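Local coordinates for BT_4661 (Bacteroides thetaiotaomicron, PDB 4AK2), which is a SusE-like surface protein that binds heparin and heparan sulphate, probably for their uptake and use; this chain is its C-terminal ligand-binding part, at residues D26-E31 / V39-T44; A70-N73 / Q78-I81; T8-G13 / V92-T97; H114-S119 / Q124-P129. One frame throughout, in Å; residues are numbered along the deposited sequence.

Overall arrangement
Interactions 1, 2 and 3 share one hydrophobic interior, consistent with a β-sandwich. Interaction 2 is a hairpin that covers it, held to interaction 1 by P41 O and I79 N, 2.9 Å apart, while its I79 and I72 pack on Y12 of interaction 3. Interactions 1 and 3 meet at D26 OD2 and Y12 N, 2.8 Å apart. Interaction 4, its centre about 22 and 24 Å from those of interactions 2 and 3, joins interaction 1 where strand 27-30 pairs with strand 105-115. It lies beside the bound glycan, the M117 side chain about 7 Å from a sulfated iduronate, against about 12 Å from I81 of interaction 2 to a sulfated glucosamine.

Interaction 1: residues D26-E31 / V39-T44; sequences DQFRIE and VKPVPT
V39 and P41, in the irregular loop 39-44, run past strand 27-30 without a backbone hydrogen bond to it, the nearest CA atoms, those of I30 and V39, being 6.6 Å apart. Side chains alone make the join. The pyrrolidine of P41 lies over one face of the F28 ring: its CG is 3.7 Å from the ring centroid and just 12° off the ring normal, a CH-pi contact centred on the ring. P41 CB reaches farther along the same face and meets F28 CZ at 3.6 Å. The two side chains run antiparallel, overlapping along their length. F28 leaves the strand toward the loop, and chi1 -62°, with CG anti to the carbonyl carbon, swings the ring back along the strand toward D26, against P41. V39 divides its two branches between neighbouring targets. CG1 touches F28 CB at 3.7 Å, oblique to the ring, whereas CG2 packs against I30 CG1 at 3.8 Å and also approaches the carbonyl oxygen of R29. R29 itself points away from the loop, its guanidinium turned to H114. The touching side chains, F28, I30, V39 and P41, are all apolar, and the contact is largely buried. Strand 27-30 forms one border of a four-stranded sheet and pairs in parallel with strand 105-115, whose V111 and F113 pack against F28 and whose F115 touches I30. P41 also reaches F113, so the loop lies over this face of the sheet, beside hairpin strand 79-82, before the chain enters strand 45-46.

Interaction 2: residues A70-N73 / Q78-I81; sequences ATIN and QITI
The carbonyl of Q78 takes N73 N within its own plane at 2.9 Å, whereas the carbonyl of T71 receives T80 N tilted 28° from its plane, also at 2.9 Å. The return bond, T71 N to T80 O, comes in nearly along the C=O axis. T71 and T80 are thus an antiparallel hydrogen-bonded pair, flanked by the non-hydrogen-bonded pairs A70/I81 and I72/I79, where CA-H...O contacts fill in, as from I72 CA to Q78 O at 3.3 Å. The strands form a β-hairpin, 161° between their directions, and its faces differ sharply in character. A70, I72, I79 and I81 make the apolar face, laid on V92 and V94 of strand 89-98 and F113 of strand 105-115, in the manner of one sheet of a β-sandwich covering the other. On that face I81 CD1 bends over A70 CB at 3.6 Å, because CD1 turns back from the extended course (chi2 -73°), and I72 CD1 meets I79 CG1 at 4.1 Å. T71 and T80 project together from the other face, with T71 OG1 3.9 Å from T80 CB. At the turn, N73 OD1 accepts the backbone N of S75 and of T76.

Interaction 3: residues T8-G13 / V92-T97; sequences TYFRYG and VMVTAT
F10 packs on V94 and A96 of strand 89-98, and Y12 on V94; this buried patch is the tight part of the contact. The edge of F10 is turned to the strand: CZ is 3.5 Å from V94 O, which lies in the ring plane, and 3.7 Å from V94 CG1. Farther along, F10 CD2 meets A96 CB obliquely at 3.8 Å. F10 CG sits between the backbone N and the carbonyl carbon (chi1 51°), a crowded rotamer that carries the ring across to the strand. Y12 and V94 point toward each other, V94 CG1 lying at the tyrosine's ring edge, 3.7 Å from OH; that OH is hydrogen-bonded to G77 O. The arrangement fits the interior of a β-sandwich, with short strand 10-11 packed across the inward side of the four-stranded sheet; W57 of that sheet meets F10 edge-to-face and also touches Y12 and V94. Beyond this patch the two segments diverge. M93 and T95 point away from segment 8-13, and no backbone hydrogen bond links the two. On the more exposed far side, R11 NH2 lies 3.5 Å above the Y9 ring plane, toward its rim, and Y9 CE1 sits over the guanidinium.

Interaction 4: residues H114-S119 / Q124-P129; sequences HFSMIS and QLEYTP
E126 OE2 is gripped by two groups: S116 OG donates to it at 2.6 Å, and Q124 NE2, in the same segment as E126, adds a weak bond at 3.3 Å. The serine hydroxyl arrives on the anti side of the carboxylate oxygen, 17° out of its plane. The E126 side chain, extended past CG after a chi1 of -65°, spans the gap to segment 114-119, while S116 OG stands anti to its own N and faces it. Both bonds fall on OE2; OE1 has a long, weak ion pair with R29 NH1. A water makes a second bridge between the segments. It donates to M117 O at 2.9 Å, accepts from L125 N at 3.0 Å and shares a hydrogen bond with S119 OG at 2.8 Å, so three groups hold it where the backbones do not pair directly. At the rim the extended Q124 crosses I118, its amide OE1 3.5 Å from I118 CG1, a plain van der Waals contact. H114 CE1 lies 4.1 Å from L125 O, an approach oblique to the ring, and H114 ND1 bonds R29 NE. R29 also binds Y127 O and T128 OG1, tying the imidazole and the 124-129 segment to strand 27-30. L125 and Y127 meanwhile pack on P271 of strand 268-276. The arrangement is that of a linker leaving the end of strand 105-115 and doubling back toward the seven-stranded mixed sheet, at the border of the glycan site: the M117 side chain is about 7 Å from a bound 2-O-sulfo-iduronate of the heparin-type ligand.

Interaction 1: residues D26-E31 / V39-T44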
loop_
_atom_site.group_PDB
_atom_site.type_symbol
_atom_site.label_atom_id
_atom_site.label_comp_id
_atom_site.label_asym_id
_atom_site.label_seq_id
_atom_site.Cartn_x
_atom_site.Cartn_y
_atom_site.Cartn_z
ATOM N N ASP A 26 -4.559 6.243 6.319
ATOM C CA ASP A 26 -5.947 5.833 6.530
ATOM C C ASP A 26 -6.116 4.420 5.988
ATOM O O ASP A 26 -5.888 4.184 4.775
ATOM C CB ASP A 26 -6.908 6.810 5.853
ATOM C CG ASP A 26 -7.026 8.132 6.579
ATOM O OD1 ASP A 26 -6.559 8.239 7.742
ATOM O OD2 ASP A 26 -7.612 9.066 5.982
ATOM N N GLN A 27 -6.416 3.469 6.855
ATOM C CA GLN A 27 -6.331 2.051 6.477
ATOM C C GLN A 27 -7.224 1.192 7.332
ATOM O O GLN A 27 -7.340 1.399 8.532
ATOM C CB GLN A 27 -4.863 1.602 6.540
ATOM C CG GLN A 27 -4.296 1.490 7.971
ATOM C CD GLN A 27 -2.787 1.448 7.949
ATOM O OE1 GLN A 27 -2.182 0.421 7.724
ATOM N NE2 GLN A 27 -2.163 2.618 8.232
ATOM N N PHE A 28 -7.929 0.255 6.677
ATOM C CA PHE A 28 -8.950 -0.561 7.306
ATOM C C PHE A 28 -8.804 -2.008 6.947
ATOM O O PHE A 28 -8.688 -2.339 5.776
ATOM C CB PHE A 28 -10.361 -0.043 6.902
ATOM C CG PHE A 28 -10.555 1.358 7.381
ATOM C CD1 PHE A 28 -10.133 2.443 6.622
ATOM C CD2 PHE A 28 -11.061 1.603 8.660
ATOM C CE1 PHE A 28 -10.209 3.748 7.133
ATOM C CE2 PHE A 28 -11.136 2.911 9.165
ATOM C CZ PHE A 28 -10.700 3.957 8.424
ATOM N N ARG A 29 -8.785 -2.854 7.961
ATOM C CA ARG A 29 -8.716 -4.284 7.770
ATOM C C ARG A 29 -10.097 -4.882 7.915
ATOM O O ARG A 29 -10.857 -4.554 8.832
ATOM C CB ARG A 29 -7.750 -4.918 8.806
ATOM C CG ARG A 29 -7.761 -6.452 8.747
ATOM C CD ARG A 29 -6.576 -7.043 9.498
ATOM N NE ARG A 29 -5.334 -6.848 8.756
ATOM C CZ ARG A 29 -4.175 -6.400 9.258
ATOM N NH1 ARG A 29 -4.022 -6.031 10.568
ATOM N NH2 ARG A 29 -3.145 -6.312 8.428
ATOM N N ILE A 30 -10.407 -5.801 7.011
ATOM C CA ILE A 30 -11.550 -6.703 7.165
ATOM C C ILE A 30 -10.966 -7.986 7.748
ATOM O O ILE A 30 -10.103 -8.623 7.125
ATOM C CB ILE A 30 -12.274 -6.966 5.826
ATOM C CG1 ILE A 30 -12.734 -5.630 5.210
ATOM C CG2 ILE A 30 -13.437 -7.923 6.053
ATOM C CD1 ILE A 30 -11.765 -4.964 4.265
ATOM N N GLU A 31 -11.400 -8.339 8.960
ATOM C CA GLU A 31 -10.824 -9.464 9.691
ATOM C C GLU A 31 -11.010 -10.781 8.930
ATOM O O GLU A 31 -11.963 -10.947 8.165
ATOM C CB GLU A 31 -11.459 -9.582 11.087
ATOM C CG GLU A 31 -12.918 -10.081 11.050
ATOM C CD GLU A 31 -13.557 -10.149 12.446
ATOM O OE1 GLU A 31 -12.848 -10.501 13.434
ATOM O OE2 GLU A 31 -14.763 -9.840 12.562
ATOM N N VAL A 39 -17.251 -3.062 6.906
ATOM C CA VAL A 39 -16.249 -2.010 7.130
ATOM C C VAL A 39 -16.551 -0.899 6.138
ATOM O O VAL A 39 -16.190 -0.996 4.961
ATOM C CB VAL A 39 -14.811 -2.562 6.936
ATOM C CG1 VAL A 39 -13.769 -1.469 7.064
ATOM C CG2 VAL A 39 -14.509 -3.642 7.967
ATOM N N LYS A 40 -17.218 0.146 6.619
ATOM C CA LYS A 40 -17.678 1.252 5.778
ATOM C C LYS A 40 -17.213 2.533 6.458
ATOM O O LYS A 40 -17.973 3.193 7.179
ATOM C CB LYS A 40 -19.220 1.213 5.605
ATOM C CG LYS A 40 -19.723 -0.022 4.872
ATOM C CD LYS A 40 -21.232 0.076 4.671
ATOM C CE LYS A 40 -21.765 -1.135 3.941
ATOM N NZ LYS A 40 -23.229 -0.972 3.692
ATOM N N PRO A 41 -15.949 2.907 6.255
ATOM C CA PRO A 41 -15.395 3.991 7.087
ATOM C C PRO A 41 -15.990 5.341 6.750
ATOM O O PRO A 41 -16.288 5.661 5.586
ATOM C CB PRO A 41 -13.910 3.998 6.760
ATOM C CG PRO A 41 -13.676 2.940 5.794
ATOM C CD PRO A 41 -14.954 2.230 5.421
ATOM N N VAL A 42 -16.102 6.151 7.802
ATOM C CA VAL A 42 -16.512 7.536 7.648
ATOM C C VAL A 42 -15.404 8.449 8.166
ATOM O O VAL A 42 -14.592 8.085 9.062
ATOM C CB VAL A 42 -17.825 7.880 8.382
ATOM C CG1 VAL A 42 -19.028 7.197 7.731
ATOM C CG2 VAL A 42 -17.703 7.572 9.877
ATOM N N PRO A 43 -15.311 9.661 7.591
ATOM C CA PRO A 43 -14.234 10.536 8.040
ATOM C C PRO A 43 -14.429 11.029 9.473
ATOM O O PRO A 43 -15.556 11.189 9.974
ATOM C CB PRO A 43 -14.282 11.678 7.023
ATOM C CG PRO A 43 -15.717 11.710 6.587
ATOM C CD PRO A 43 -16.151 10.272 6.537
ATOM N N THR A 44 -13.311 11.321 10.103
ATOM C CA THR A 44 -13.339 11.712 11.532
ATOM C C THR A 44 -12.629 13.012 11.841
ATOM O O THR A 44 -12.708 13.479 12.968
ATOM C CB THR A 44 -12.734 10.614 12.423
ATOM O OG1 THR A 44 -11.333 10.477 12.121
ATOM C CG2 THR A 44 -13.501 9.304 12.251
#

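Interaction 2: residues A70-N73 / Q78-I81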
loop_
_atom_site.group_PDB
_atom_site.type_symbol
_atom_site.label_atom_id
_atom_site.label_comp_id
_atom_site.label_asym_id
_atom_site.label_seq_id
_atom_site.Cartn_x
_atom_site.Cartn_y
_atom_site.Cartn_z
ATOM N N ALA A 70 -15.584 0.643 -5.639
ATOM C CA ALA A 70 -15.824 1.495 -4.467
ATOM C C ALA A 70 -16.878 2.529 -4.811
ATOM O O ALA A 70 -16.894 3.076 -5.927
ATOM C CB ALA A 70 -14.522 2.196 -4.063
ATOM N N THR A 71 -17.716 2.837 -3.820
ATOM C CA THR A 71 -18.624 3.982 -3.872
ATOM C C THR A 71 -18.517 4.793 -2.586
ATOM O O THR A 71 -17.925 4.360 -1.571
ATOM C CB THR A 71 -20.109 3.567 -4.086
ATOM O OG1 THR A 71 -20.486 2.706 -3.004
ATOM C CG2 THR A 71 -20.272 2.797 -5.377
ATOM N N ILE A 72 -19.067 5.995 -2.618
ATOM C CA ILE A 72 -18.963 6.902 -1.473
ATOM C C ILE A 72 -20.294 7.623 -1.335
ATOM O O ILE A 72 -20.977 7.894 -2.344
ATOM C CB ILE A 72 -17.771 7.891 -1.605
ATOM C CG1 ILE A 72 -17.404 8.540 -0.244
ATOM C CG2 ILE A 72 -18.036 8.983 -2.640
ATOM C CD1 ILE A 72 -16.016 9.182 -0.238
ATOM N N ASN A 73 -20.710 7.870 -0.098
ATOM C CA ASN A 73 -21.819 8.759 0.165
ATOM C C ASN A 73 -21.319 10.196 0.001
ATOM O O ASN A 73 -20.413 10.612 0.729
ATOM C CB ASN A 73 -22.410 8.446 1.544
ATOM C CG ASN A 73 -23.565 9.366 1.919
ATOM O OD1 ASN A 73 -23.501 10.598 1.721
ATOM N ND2 ASN A 73 -24.619 8.786 2.484
ATOM N N GLN A 78 -18.942 8.322 3.693
ATOM C CA GLN A 78 -18.839 6.901 4.023
ATOM C C GLN A 78 -18.419 6.143 2.790
ATOM O O GLN A 78 -19.056 6.291 1.731
ATOM C CB GLN A 78 -20.185 6.309 4.537
ATOM C CG GLN A 78 -20.045 4.849 4.982
ATOM C CD GLN A 78 -21.121 4.350 5.971
ATOM O OE1 GLN A 78 -22.293 4.496 5.726
ATOM N NE2 GLN A 78 -20.694 3.716 7.083
ATOM N N ILE A 79 -17.366 5.348 2.921
ATOM C CA ILE A 79 -16.882 4.573 1.767
ATOM C C ILE A 79 -17.399 3.136 1.865
ATOM O O ILE A 79 -17.432 2.544 2.949
ATOM C CB ILE A 79 -15.339 4.484 1.781
ATOM C CG1 ILE A 79 -14.713 5.883 1.815
ATOM C CG2 ILE A 79 -14.790 3.630 0.652
ATOM C CD1 ILE A 79 -13.231 5.874 2.126
ATOM N N THR A 80 -17.806 2.570 0.729
ATOM C CA THR A 80 -18.145 1.156 0.644
ATOM C C THR A 80 -17.307 0.506 -0.450
ATOM O O THR A 80 -17.223 1.024 -1.566
ATOM C CB THR A 80 -19.650 0.958 0.324
ATOM O OG1 THR A 80 -20.398 1.568 1.366
ATOM C CG2 THR A 80 -19.988 -0.515 0.249
ATOM N N ILE A 81 -16.688 -0.625 -0.112
ATOM C CA ILE A 81 -15.879 -1.390 -1.033
ATOM C C ILE A 81 -16.579 -2.711 -1.323
ATOM O O ILE A 81 -17.119 -3.347 -0.429
ATOM C CB ILE A 81 -14.471 -1.693 -0.424
ATOM C CG1 ILE A 81 -13.793 -0.417 -0.011
ATOM C CG2 ILE A 81 -13.621 -2.409 -1.464
ATOM C CD1 ILE A 81 -13.292 0.398 -1.173
#

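Interaction 3: residues T8-G13 / V92-T97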
loop_
_atom_site.group_PDB
_atom_site.type_symbol
_atom_site.label_atom_id
_atom_site.label_comp_id
_atom_site.label_asym_id
_atom_site.label_seq_id
_atom_site.Cartn_x
_atom_site.Cartn_y
_atom_site.Cartn_z
ATOM N N THR A 8 -6.741 21.788 3.995
ATOM C CA THR A 8 -5.599 20.982 3.541
ATOM C C THR A 8 -5.681 19.484 3.789
ATOM O O THR A 8 -4.889 18.745 3.198
ATOM C CB THR A 8 -4.281 21.477 4.153
ATOM O OG1 THR A 8 -4.267 21.133 5.549
ATOM C CG2 THR A 8 -4.115 22.970 3.932
ATOM N N TYR A 9 -6.603 19.017 4.635
ATOM C CA TYR A 9 -6.645 17.571 4.936
ATOM C C TYR A 9 -8.021 17.137 5.435
ATOM O O TYR A 9 -8.786 17.959 5.982
ATOM C CB TYR A 9 -5.523 17.106 5.922
ATOM C CG TYR A 9 -5.796 17.535 7.345
ATOM C CD1 TYR A 9 -6.588 16.753 8.191
ATOM C CD2 TYR A 9 -5.269 18.737 7.860
ATOM C CE1 TYR A 9 -6.861 17.146 9.503
ATOM C CE2 TYR A 9 -5.540 19.138 9.165
ATOM C CZ TYR A 9 -6.313 18.345 9.987
ATOM O OH TYR A 9 -6.565 18.742 11.263
ATOM N N PHE A 10 -8.277 15.826 5.328
ATOM C CA PHE A 10 -9.269 15.140 6.141
ATOM C C PHE A 10 -8.604 13.873 6.630
ATOM O O PHE A 10 -7.470 13.545 6.178
ATOM C CB PHE A 10 -10.537 14.802 5.299
ATOM C CG PHE A 10 -10.238 14.112 4.014
ATOM C CD1 PHE A 10 -10.085 12.729 3.967
ATOM C CD2 PHE A 10 -10.094 14.848 2.850
ATOM C CE1 PHE A 10 -9.804 12.071 2.752
ATOM C CE2 PHE A 10 -9.806 14.223 1.627
ATOM C CZ PHE A 10 -9.658 12.837 1.589
ATOM N N ARG A 11 -9.259 13.153 7.540
ATOM C CA ARG A 11 -8.744 11.849 7.956
ATOM C C ARG A 11 -9.923 10.917 8.151
ATOM O O ARG A 11 -10.952 11.340 8.713
ATOM C CB ARG A 11 -7.935 11.892 9.283
ATOM C CG ARG A 11 -6.845 12.922 9.314
ATOM C CD ARG A 11 -5.981 12.840 10.574
ATOM N NE ARG A 11 -4.947 13.880 10.527
ATOM C CZ ARG A 11 -4.887 14.930 11.347
ATOM N NH1 ARG A 11 -5.757 15.066 12.345
ATOM N NH2 ARG A 11 -3.946 15.846 11.175
ATOM N N TYR A 12 -9.704 9.654 7.809
ATOM C CA TYR A 12 -10.560 8.560 8.170
ATOM C C TYR A 12 -9.986 7.748 9.358
ATOM O O TYR A 12 -10.735 7.041 10.031
ATOM C CB TYR A 12 -10.727 7.604 7.006
ATOM C CG TYR A 12 -11.693 8.096 5.933
ATOM C CD1 TYR A 12 -11.285 9.040 4.994
ATOM C CD2 TYR A 12 -13.020 7.619 5.859
ATOM C CE1 TYR A 12 -12.130 9.499 3.997
ATOM C CE2 TYR A 12 -13.878 8.050 4.820
ATOM C CZ TYR A 12 -13.441 9.020 3.927
ATOM O OH TYR A 12 -14.265 9.471 2.916
ATOM N N GLY A 13 -8.662 7.837 9.612
ATOM C CA GLY A 13 -8.076 6.989 10.655
ATOM C C GLY A 13 -7.945 5.535 10.255
ATOM O O GLY A 13 -7.678 5.216 9.104
ATOM N N VAL A 92 -8.256 3.196 -2.640
ATOM C CA VAL A 92 -9.095 4.193 -3.261
ATOM C C VAL A 92 -8.441 5.565 -3.119
ATOM O O VAL A 92 -7.639 5.786 -2.187
ATOM C CB VAL A 92 -10.555 4.230 -2.726
ATOM C CG1 VAL A 92 -11.210 2.850 -2.798
ATOM C CG2 VAL A 92 -10.577 4.742 -1.295
ATOM N N MET A 93 -8.760 6.515 -3.972
ATOM C CA MET A 93 -8.476 7.924 -3.770
ATOM C C MET A 93 -9.782 8.640 -3.445
ATOM O O MET A 93 -10.747 8.558 -4.229
ATOM C CB MET A 93 -7.819 8.545 -5.008
ATOM C CG MET A 93 -6.400 8.068 -5.269
ATOM S SD MET A 93 -5.176 8.526 -3.983
ATOM C CE MET A 93 -5.318 10.297 -4.087
ATOM N N VAL A 94 -9.809 9.311 -2.278
ATOM C CA VAL A 94 -10.940 10.135 -1.856
ATOM C C VAL A 94 -10.670 11.569 -2.157
ATOM O O VAL A 94 -9.554 12.053 -1.843
ATOM C CB VAL A 94 -11.283 9.940 -0.384
ATOM C CG1 VAL A 94 -12.386 10.897 0.041
ATOM C CG2 VAL A 94 -11.654 8.498 -0.148
ATOM N N THR A 95 -11.629 12.226 -2.823
ATOM C CA THR A 95 -11.510 13.681 -3.020
ATOM C C THR A 95 -12.601 14.373 -2.235
ATOM O O THR A 95 -13.773 13.973 -2.314
ATOM C CB THR A 95 -11.611 14.036 -4.518
ATOM O OG1 THR A 95 -10.550 13.376 -5.205
ATOM C CG2 THR A 95 -11.463 15.524 -4.762
ATOM N N ALA A 96 -12.226 15.357 -1.430
ATOM C CA ALA A 96 -13.190 16.212 -0.750
ATOM C C ALA A 96 -13.092 17.626 -1.285
ATOM O O ALA A 96 -11.980 18.169 -1.389
ATOM C CB ALA A 96 -12.919 16.185 0.732
ATOM N N THR A 97 -14.244 18.223 -1.612
ATOM C CA THR A 97 -14.249 19.560 -2.162
ATOM C C THR A 97 -15.096 20.479 -1.304
ATOM O O THR A 97 -16.236 20.142 -0.958
ATOM C CB THR A 97 -14.773 19.551 -3.614
ATOM O OG1 THR A 97 -13.920 18.718 -4.392
ATOM C CG2 THR A 97 -14.782 20.983 -4.239
#

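Interaction 4: residues H114-S119 / Q124-P129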
loop_
_atom_site.group_PDB
_atom_site.type_symbol
_atom_site.label_atom_id
_atom_site.label_comp_id
_atom_site.label_asym_id
_atom_site.label_seq_id
_atom_site.Cartn_x
_atom_site.Cartn_y
_atom_site.Cartn_z
ATOM N N HIS A 114 -7.380 -3.846 3.674
ATOM C CA HIS A 114 -6.791 -5.194 3.667
ATOM C C HIS A 114 -7.833 -6.181 4.048
ATOM O O HIS A 114 -8.454 -6.081 5.120
ATOM C CB HIS A 114 -5.644 -5.303 4.696
ATOM C CG HIS A 114 -5.048 -6.712 4.770
ATOM N ND1 HIS A 114 -4.925 -7.415 5.918
ATOM C CD2 HIS A 114 -4.581 -7.542 3.749
ATOM C CE1 HIS A 114 -4.371 -8.614 5.660
ATOM N NE2 HIS A 114 -4.178 -8.708 4.333
ATOM N N PHE A 115 -8.080 -7.165 3.187
ATOM C CA PHE A 115 -9.030 -8.258 3.470
ATOM C C PHE A 115 -8.162 -9.410 3.965
ATOM O O PHE A 115 -7.523 -10.102 3.163
ATOM C CB PHE A 115 -9.875 -8.596 2.250
ATOM C CG PHE A 115 -11.115 -9.420 2.526
ATOM C CD1 PHE A 115 -11.391 -10.024 3.773
ATOM C CD2 PHE A 115 -12.039 -9.575 1.493
ATOM C CE1 PHE A 115 -12.571 -10.757 3.977
ATOM C CE2 PHE A 115 -13.203 -10.313 1.678
ATOM C CZ PHE A 115 -13.465 -10.897 2.918
ATOM N N SER A 116 -8.122 -9.622 5.270
ATOM C CA SER A 116 -7.258 -10.653 5.834
ATOM C C SER A 116 -7.857 -12.053 5.647
ATOM O O SER A 116 -9.039 -12.190 5.325
ATOM C CB SER A 116 -6.994 -10.388 7.309
ATOM O OG SER A 116 -5.889 -11.184 7.684
ATOM N N MET A 117 -7.038 -13.091 5.853
ATOM C CA MET A 117 -7.504 -14.465 5.768
ATOM C C MET A 117 -6.509 -15.395 6.442
ATOM O O MET A 117 -5.346 -15.032 6.653
ATOM C CB MET A 117 -7.675 -14.893 4.308
ATOM C CG MET A 117 -6.375 -15.149 3.563
ATOM S SD MET A 117 -6.625 -15.596 1.840
ATOM C CE MET A 117 -7.504 -17.147 1.997
ATOM N N ILE A 118 -6.977 -16.596 6.762
ATOM C CA ILE A 118 -6.094 -17.714 7.065
ATOM C C ILE A 118 -5.853 -18.432 5.730
ATOM O O ILE A 118 -6.789 -18.956 5.105
ATOM C CB ILE A 118 -6.706 -18.642 8.132
ATOM C CG1 ILE A 118 -7.012 -17.840 9.397
ATOM C CG2 ILE A 118 -5.764 -19.815 8.418
ATOM C CD1 ILE A 118 -7.621 -18.628 10.558
ATOM N N SER A 119 -4.602 -18.419 5.288
ATOM C CA SER A 119 -4.200 -19.033 4.009
ATOM C C SER A 119 -3.603 -20.435 4.241
ATOM O O SER A 119 -3.816 -21.005 5.307
ATOM C CB SER A 119 -3.285 -18.063 3.232
ATOM O OG SER A 119 -2.242 -17.573 4.036
ATOM N N GLN A 124 -1.627 -16.698 8.926
ATOM C CA GLN A 124 -2.515 -15.550 8.935
ATOM C C GLN A 124 -1.588 -14.326 8.893
ATOM O O GLN A 124 -1.201 -13.758 9.919
ATOM C CB GLN A 124 -3.373 -15.563 10.194
ATOM C CG GLN A 124 -4.443 -14.482 10.211
ATOM C CD GLN A 124 -5.317 -14.580 11.429
ATOM O OE1 GLN A 124 -5.727 -15.672 11.842
ATOM N NE2 GLN A 124 -5.605 -13.431 12.032
ATOM N N LEU A 125 -1.169 -13.934 7.689
ATOM C CA LEU A 125 -0.077 -12.953 7.592
ATOM C C LEU A 125 -0.623 -11.528 7.638
ATOM O O LEU A 125 -1.340 -11.110 6.734
ATOM C CB LEU A 125 0.701 -13.177 6.284
ATOM C CG LEU A 125 1.909 -12.240 6.051
ATOM C CD1 LEU A 125 2.998 -12.481 7.120
ATOM C CD2 LEU A 125 2.488 -12.527 4.681
ATOM N N GLU A 126 -0.266 -10.788 8.698
ATOM C CA GLU A 126 -0.817 -9.466 8.904
ATOM C C GLU A 126 0.276 -8.466 9.283
ATOM O O GLU A 126 0.958 -8.613 10.316
ATOM C CB GLU A 126 -1.892 -9.474 10.020
ATOM C CG GLU A 126 -3.095 -10.309 9.611
ATOM C CD GLU A 126 -4.273 -10.172 10.548
ATOM O OE1 GLU A 126 -4.101 -9.586 11.643
ATOM O OE2 GLU A 126 -5.367 -10.665 10.220
ATOM N N TYR A 127 0.436 -7.424 8.486
ATOM C CA TYR A 127 1.273 -6.289 8.843
ATOM C C TYR A 127 0.334 -5.246 9.471
ATOM O O TYR A 127 -0.704 -4.908 8.876
ATOM C CB TYR A 127 1.885 -5.678 7.575
ATOM C CG TYR A 127 2.977 -6.524 6.940
ATOM C CD1 TYR A 127 2.683 -7.559 6.058
ATOM C CD2 TYR A 127 4.310 -6.307 7.250
ATOM C CE1 TYR A 127 3.669 -8.326 5.484
ATOM C CE2 TYR A 127 5.326 -7.063 6.694
ATOM C CZ TYR A 127 4.994 -8.098 5.811
ATOM O OH TYR A 127 6.002 -8.891 5.260
ATOM N N THR A 128 0.711 -4.744 10.627
ATOM C CA THR A 128 -0.102 -3.715 11.306
ATOM C C THR A 128 0.849 -2.596 11.686
ATOM O O THR A 128 1.557 -2.727 12.706
ATOM C CB THR A 128 -0.789 -4.306 12.553
ATOM O OG1 THR A 128 -1.640 -5.382 12.159
ATOM C CG2 THR A 128 -1.601 -3.237 13.303
ATOM N N PRO A 129 0.882 -1.481 10.957
ATOM C CA PRO A 129 0.055 -1.119 9.805
ATOM C C PRO A 129 0.448 -1.892 8.564
ATOM O O PRO A 129 1.582 -2.294 8.374
ATOM C CB PRO A 129 0.396 0.381 9.613
ATOM C CG PRO A 129 1.833 0.482 10.072
ATOM C CD PRO A 129 1.894 -0.433 11.257
HETATM O O HOH W 1 -2.746 -15.146 5.409
#